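PDB 3EO7: putative Nitroreductase from Anabaena variabilis ATCC 29413, which binds flavin mononucleotide and probably acts as an oxidoreductase of the nitroreductase family. Local coordinates for residues A[39-44]-A[110-115]; A[50-55]-A[131-136]. One frame throughout, in Å; residues are numbered along the deposited sequence. Where two conformers were deposited one is given.

Contact 1: A[39-44]-A[110-115]. With ACT (acetate ion), chain J.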
# COMPACT_ATOMS: atom_id res chain seq x y z
N PRO A 39 2.32 17.49 7.37
CA PRO A 39 2.29 16.02 7.42
C PRO A 39 3.46 15.39 8.18
O PRO A 39 4.08 14.44 7.73
CB PRO A 39 2.27 15.66 5.93
CG PRO A 39 3.14 16.69 5.33
CD PRO A 39 2.94 17.97 6.12
N PHE A 40 3.77 15.95 9.34
CA PHE A 40 4.82 15.42 10.20
C PHE A 40 4.33 15.60 11.63
O PHE A 40 3.62 16.56 11.92
CB PHE A 40 6.13 16.23 10.04
CG PHE A 40 6.56 16.47 8.62
CD1 PHE A 40 7.16 15.46 7.87
CD2 PHE A 40 6.35 17.70 8.02
CE1 PHE A 40 7.59 15.69 6.55
CE2 PHE A 40 6.75 17.93 6.71
CZ PHE A 40 7.35 16.91 5.98
N LYS A 41 4.78 14.73 12.55
CA LYS A 41 4.45 14.89 13.97
C LYS A 41 5.59 15.57 14.73
O LYS A 41 6.77 15.31 14.47
CB LYS A 41 4.14 13.55 14.64
CG LYS A 41 2.90 12.85 14.11
CD LYS A 41 2.46 11.66 14.93
CE LYS A 41 2.02 11.98 16.35
NZ LYS A 41 1.31 10.83 17.01
N GLU A 42 5.22 16.42 15.69
CA GLU A 42 6.19 17.11 16.55
C GLU A 42 6.20 16.48 17.92
O GLU A 42 5.15 16.11 18.46
CB GLU A 42 5.79 18.57 16.74
CG GLU A 42 5.58 19.32 15.46
CD GLU A 42 6.86 19.55 14.69
OE1 GLU A 42 7.95 19.14 15.18
OE2 GLU A 42 6.76 20.14 13.59
N TYR A 43 7.38 16.31 18.49
CA TYR A 43 7.53 15.81 19.85
C TYR A 43 8.32 16.83 20.67
O TYR A 43 9.35 17.34 20.23
CB TYR A 43 8.19 14.46 19.87
CG TYR A 43 7.31 13.40 19.32
CD1 TYR A 43 7.24 13.19 17.95
CD2 TYR A 43 6.49 12.63 20.15
CE1 TYR A 43 6.42 12.24 17.44
CE2 TYR A 43 5.67 11.68 19.62
CZ TYR A 43 5.62 11.51 18.25
OH TYR A 43 4.81 10.55 17.74
N LYS A 44 7.79 17.18 21.82
CA LYS A 44 8.44 18.16 22.67
C LYS A 44 9.30 17.41 23.68
O LYS A 44 10.22 17.98 24.24
CB LYS A 44 7.39 19.05 23.37
N GLU A 110 2.03 7.35 9.24
CA GLU A 110 3.10 7.64 10.18
C GLU A 110 3.74 6.31 10.53
O GLU A 110 3.04 5.30 10.71
CB GLU A 110 2.60 8.30 11.50
CG GLU A 110 2.44 9.76 11.38
CD GLU A 110 3.76 10.49 11.24
OE1 GLU A 110 4.73 10.22 12.01
OE2 GLU A 110 3.81 11.39 10.40
N VAL A 111 5.07 6.33 10.62
CA VAL A 111 5.85 5.16 10.93
C VAL A 111 6.40 5.25 12.33
O VAL A 111 7.08 6.22 12.69
CB VAL A 111 7.00 4.98 9.91
CG1 VAL A 111 7.98 3.84 10.36
CG2 VAL A 111 6.42 4.71 8.48
N TYR A 112 6.13 4.20 13.11
CA TYR A 112 6.68 4.06 14.44
C TYR A 112 7.55 2.81 14.51
O TYR A 112 7.32 1.86 13.80
CB TYR A 112 5.56 3.90 15.46
CG TYR A 112 4.69 5.11 15.56
CD1 TYR A 112 3.63 5.29 14.69
CD2 TYR A 112 4.93 6.07 16.53
CE1 TYR A 112 2.84 6.44 14.75
CE2 TYR A 112 4.15 7.22 16.61
CZ TYR A 112 3.10 7.39 15.74
OH TYR A 112 2.33 8.52 15.85
N VAL A 113 8.54 2.85 15.39
CA VAL A 113 9.32 1.66 15.71
C VAL A 113 9.11 1.37 17.19
O VAL A 113 9.23 2.27 18.06
CB VAL A 113 10.83 1.84 15.44
CG1 VAL A 113 11.62 0.63 15.95
CG2 VAL A 113 11.11 2.05 13.94
N VAL A 114 8.80 0.11 17.47
CA VAL A 114 8.61 -0.38 18.85
C VAL A 114 9.79 -1.29 19.16
O VAL A 114 10.09 -2.20 18.39
CB VAL A 114 7.29 -1.12 19.05
CG1 VAL A 114 7.17 -1.65 20.50
CG2 VAL A 114 6.13 -0.20 18.73
N SER A 115 10.49 -1.01 20.26
CA SER A 115 11.64 -1.82 20.66
C SER A 115 11.35 -2.69 21.87
O SER A 115 10.87 -2.21 22.90
CB SER A 115 12.83 -0.94 20.96
OG SER A 115 13.93 -1.73 21.44
C ACT J . 10.47 17.13 17.00
O ACT J . 10.01 16.27 16.21
OXT ACT J . 9.89 18.24 16.99
CH3 ACT J . 11.62 16.88 17.93
O HOH W 1 5.45 11.72 8.57
O HOH W 2 6.45 12.22 12.21
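Lys41, in the loop leading to strand 47-50, reaches toward strand 109-115 and meets two of its side chains in turn. Its chain starts with CG anti to the carbonyl carbon and bends once, at chi3 (64°), so that the amine ends at a phenol: Lys41 NZ donates to Tyr112 OH over 2.8 Å, lying at the ring's edge near its plane. Tyr112 OH also has Lys41 CD 3.3 Å away. Glu229 completes this cluster, pairing with both the amine and the phenol. Farther back, Lys41 CG packs on Glu110 CD at 3.8 Å, the two chains crossing obliquely. The Glu110 carboxylate is turned from the amine, Lys41 NZ and Glu110 OE1 being 6.1 Å apart, and is salt-bridged to Arg172. A water accepts from Lys41 N (3.0 Å) and lies 2.6 Å from Glu110 OE1. An alanine in place of Lys41 would remove the amine and the methylenes beyond CB, and would probably cost Tyr112 OH a donor, Glu229 a salt-bridge partner and Glu110 part of its aliphatic packing. With Glu229 beside Lys41 and Arg172 beside Glu110, each carboxylate has a cation at hand, which would probably favour a charged Lys41 and an ionised Glu110.

Contact 2: A[50-55]-A[131-136]. With ACT (acetate ion), chain F.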
# COMPACT_ATOMS: atom_id res chain seq x y z
N ASP A 50 19.79 10.32 15.56
CA ASP A 50 20.06 10.71 14.18
C ASP A 50 20.50 9.52 13.38
O ASP A 50 21.53 8.91 13.69
CB ASP A 50 21.17 11.77 14.18
CG ASP A 50 21.51 12.30 12.79
OD1 ASP A 50 20.85 11.94 11.78
OD2 ASP A 50 22.49 13.08 12.74
N LEU A 51 19.76 9.20 12.33
CA LEU A 51 20.08 8.03 11.50
C LEU A 51 20.93 8.37 10.29
O LEU A 51 21.37 7.49 9.57
CB LEU A 51 18.81 7.33 11.04
CG LEU A 51 17.92 6.73 12.13
CD1 LEU A 51 16.58 6.29 11.54
CD2 LEU A 51 18.62 5.57 12.82
N LYS A 52 21.10 9.65 10.02
CA LYS A 52 21.85 10.07 8.84
C LYS A 52 23.31 9.59 8.77
O LYS A 52 23.76 9.21 7.70
CB LYS A 52 21.78 11.59 8.66
CG LYS A 52 20.38 12.07 8.32
CD LYS A 52 20.29 13.55 8.07
CE LYS A 52 20.66 14.37 9.28
NZ LYS A 52 19.77 14.17 10.47
N PRO A 53 24.05 9.60 9.89
CA PRO A 53 25.43 9.08 9.82
C PRO A 53 25.57 7.64 9.33
O PRO A 53 26.65 7.25 8.89
CB PRO A 53 25.92 9.21 11.26
CG PRO A 53 25.11 10.35 11.82
CD PRO A 53 23.74 10.12 11.24
N TYR A 54 24.48 6.88 9.36
CA TYR A 54 24.52 5.47 8.94
C TYR A 54 23.96 5.23 7.56
O TYR A 54 23.91 4.09 7.11
CB TYR A 54 23.78 4.62 9.98
CG TYR A 54 24.27 4.87 11.36
CD1 TYR A 54 25.47 4.29 11.79
CD2 TYR A 54 23.56 5.68 12.24
CE1 TYR A 54 25.94 4.50 13.07
CE2 TYR A 54 24.06 5.92 13.53
CZ TYR A 54 25.24 5.31 13.93
OH TYR A 54 25.74 5.53 15.19
N LEU A 55 23.52 6.29 6.89
CA LEU A 55 22.95 6.22 5.55
C LEU A 55 24.14 6.61 4.66
O LEU A 55 24.22 7.75 4.20
CB LEU A 55 21.81 7.24 5.50
CG LEU A 55 20.71 7.25 4.45
CD1 LEU A 55 19.88 6.02 4.64
CD2 LEU A 55 19.84 8.51 4.58
N ARG A 131 11.56 14.34 8.20
CA ARG A 131 12.27 15.61 7.93
C ARG A 131 13.75 15.60 8.22
O ARG A 131 14.52 16.27 7.54
CB ARG A 131 11.62 16.76 8.71
CG ARG A 131 10.32 17.21 8.11
CD ARG A 131 9.66 18.18 9.07
NE ARG A 131 9.35 17.45 10.29
CZ ARG A 131 8.85 17.97 11.40
NH1 ARG A 131 8.53 19.26 11.44
NH2 ARG A 131 8.63 17.16 12.44
N THR A 132 14.15 14.86 9.23
CA THR A 132 15.52 14.83 9.67
C THR A 132 16.15 13.43 9.57
O THR A 132 17.33 13.25 9.88
CB THR A 132 15.57 15.31 11.14
OG1 THR A 132 14.68 14.50 11.92
CG2 THR A 132 15.13 16.79 11.19
N HIS A 133 15.37 12.46 9.11
CA HIS A 133 15.83 11.06 9.08
C HIS A 133 16.38 10.69 10.47
O HIS A 133 17.56 10.33 10.67
CB HIS A 133 16.83 10.75 7.97
CG HIS A 133 17.12 9.29 7.84
ND1 HIS A 133 16.11 8.35 7.73
CD2 HIS A 133 18.29 8.60 7.81
CE1 HIS A 133 16.65 7.15 7.65
NE2 HIS A 133 17.97 7.26 7.71
N SER A 134 15.49 10.81 11.45
CA SER A 134 15.78 10.50 12.83
C SER A 134 14.61 9.76 13.45
O SER A 134 13.53 9.71 12.88
CB SER A 134 16.03 11.78 13.63
OG SER A 134 14.94 12.69 13.57
N LEU A 135 14.87 9.19 14.62
CA LEU A 135 13.86 8.56 15.45
C LEU A 135 13.77 9.38 16.74
O LEU A 135 14.81 9.77 17.30
CB LEU A 135 14.26 7.13 15.82
CG LEU A 135 14.17 6.10 14.71
CD1 LEU A 135 14.85 4.81 15.25
CD2 LEU A 135 12.75 5.83 14.27
N ILE A 136 12.56 9.70 17.17
CA ILE A 136 12.38 10.35 18.46
C ILE A 136 11.87 9.29 19.41
O ILE A 136 10.80 8.72 19.20
CB ILE A 136 11.43 11.53 18.42
CG1 ILE A 136 11.99 12.60 17.48
CG2 ILE A 136 11.23 12.08 19.86
CD1 ILE A 136 11.01 13.69 17.14
C ACT F . 23.54 5.82 17.89
O ACT F . 23.92 6.38 16.82
OXT ACT F . 22.38 5.40 17.86
CH3 ACT F . 24.40 5.65 19.11
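The imidazole of His133 fills the corner where the chain leaves edge strand 47-50 and turns toward helix 66-82. With CG anti to the backbone N, the ring swings across to the other segment, where Leu51 CB lies over one face, offset toward the rim, in a CH-pi contact 3.7 Å from the ring centroid. Leu55 comes obliquely, its CD2 3.6 Å from His133 CD2. Both ring nitrogens are tied down from outside the pair, ND1 by Tyr128 and NE2 by Ser75, which fixes the rotation of the ring. Leu51 sends its CG anti to the carbonyl carbon, and on the side turned from the imidazole its CD1 rests on Leu135 CG at 4.0 Å.

Lys52 curls instead of extending: successive bends at chi3 and chi4, each -62°, bring NZ back so that it donates to Thr132 O at 2.7 Å and forms a salt bridge with Asp50 OD1 at 2.8 Å. Asp50 OD1 is gripped twice, since Lys52 N also donates to it at 2.9 Å, the two donors lying out of the carboxylate plane, one on either side of it. Leu51 N donates to His133 O (3.0 Å), in the carbonyl plane, next to the antiparallel non-hydrogen-bonded pair Asp50-Ser134.

Two motifs therefore meet at the sheet's edge. Asp50 forms an Asx turn where strand 47-50 ends, leading into the 3-10 segment 52-54, while His133, with its positive phi of 51°, and Ser134 lie opposite Gln129 in a G1 beta bulge at the start of strand 134-139.

In the fold
Both contacts bind the N-terminal part of the chain to one antiparallel sheet, their centres 13 Å apart. Loop 39-44 of contact 1 passes the Glu110 end of strand 109-115 and draws away before the chain becomes edge strand 47-50, which pairs with strand 134-139 and ends in contact 2. Arg131 joins them directly: its NH1 forms a salt bridge of 2.9 Å with Glu42 OE2, and its NE lies 3.4 Å from Phe40 CG. Tyr43 adds apolar packing on Ile136. Contact 1 is nearer the flavin, the side chain of Pro39 lying about 11 Å from FMN and about 8 Å from that of the FMN-binding Ser102, whereas contact 2 is remote from the flavin site.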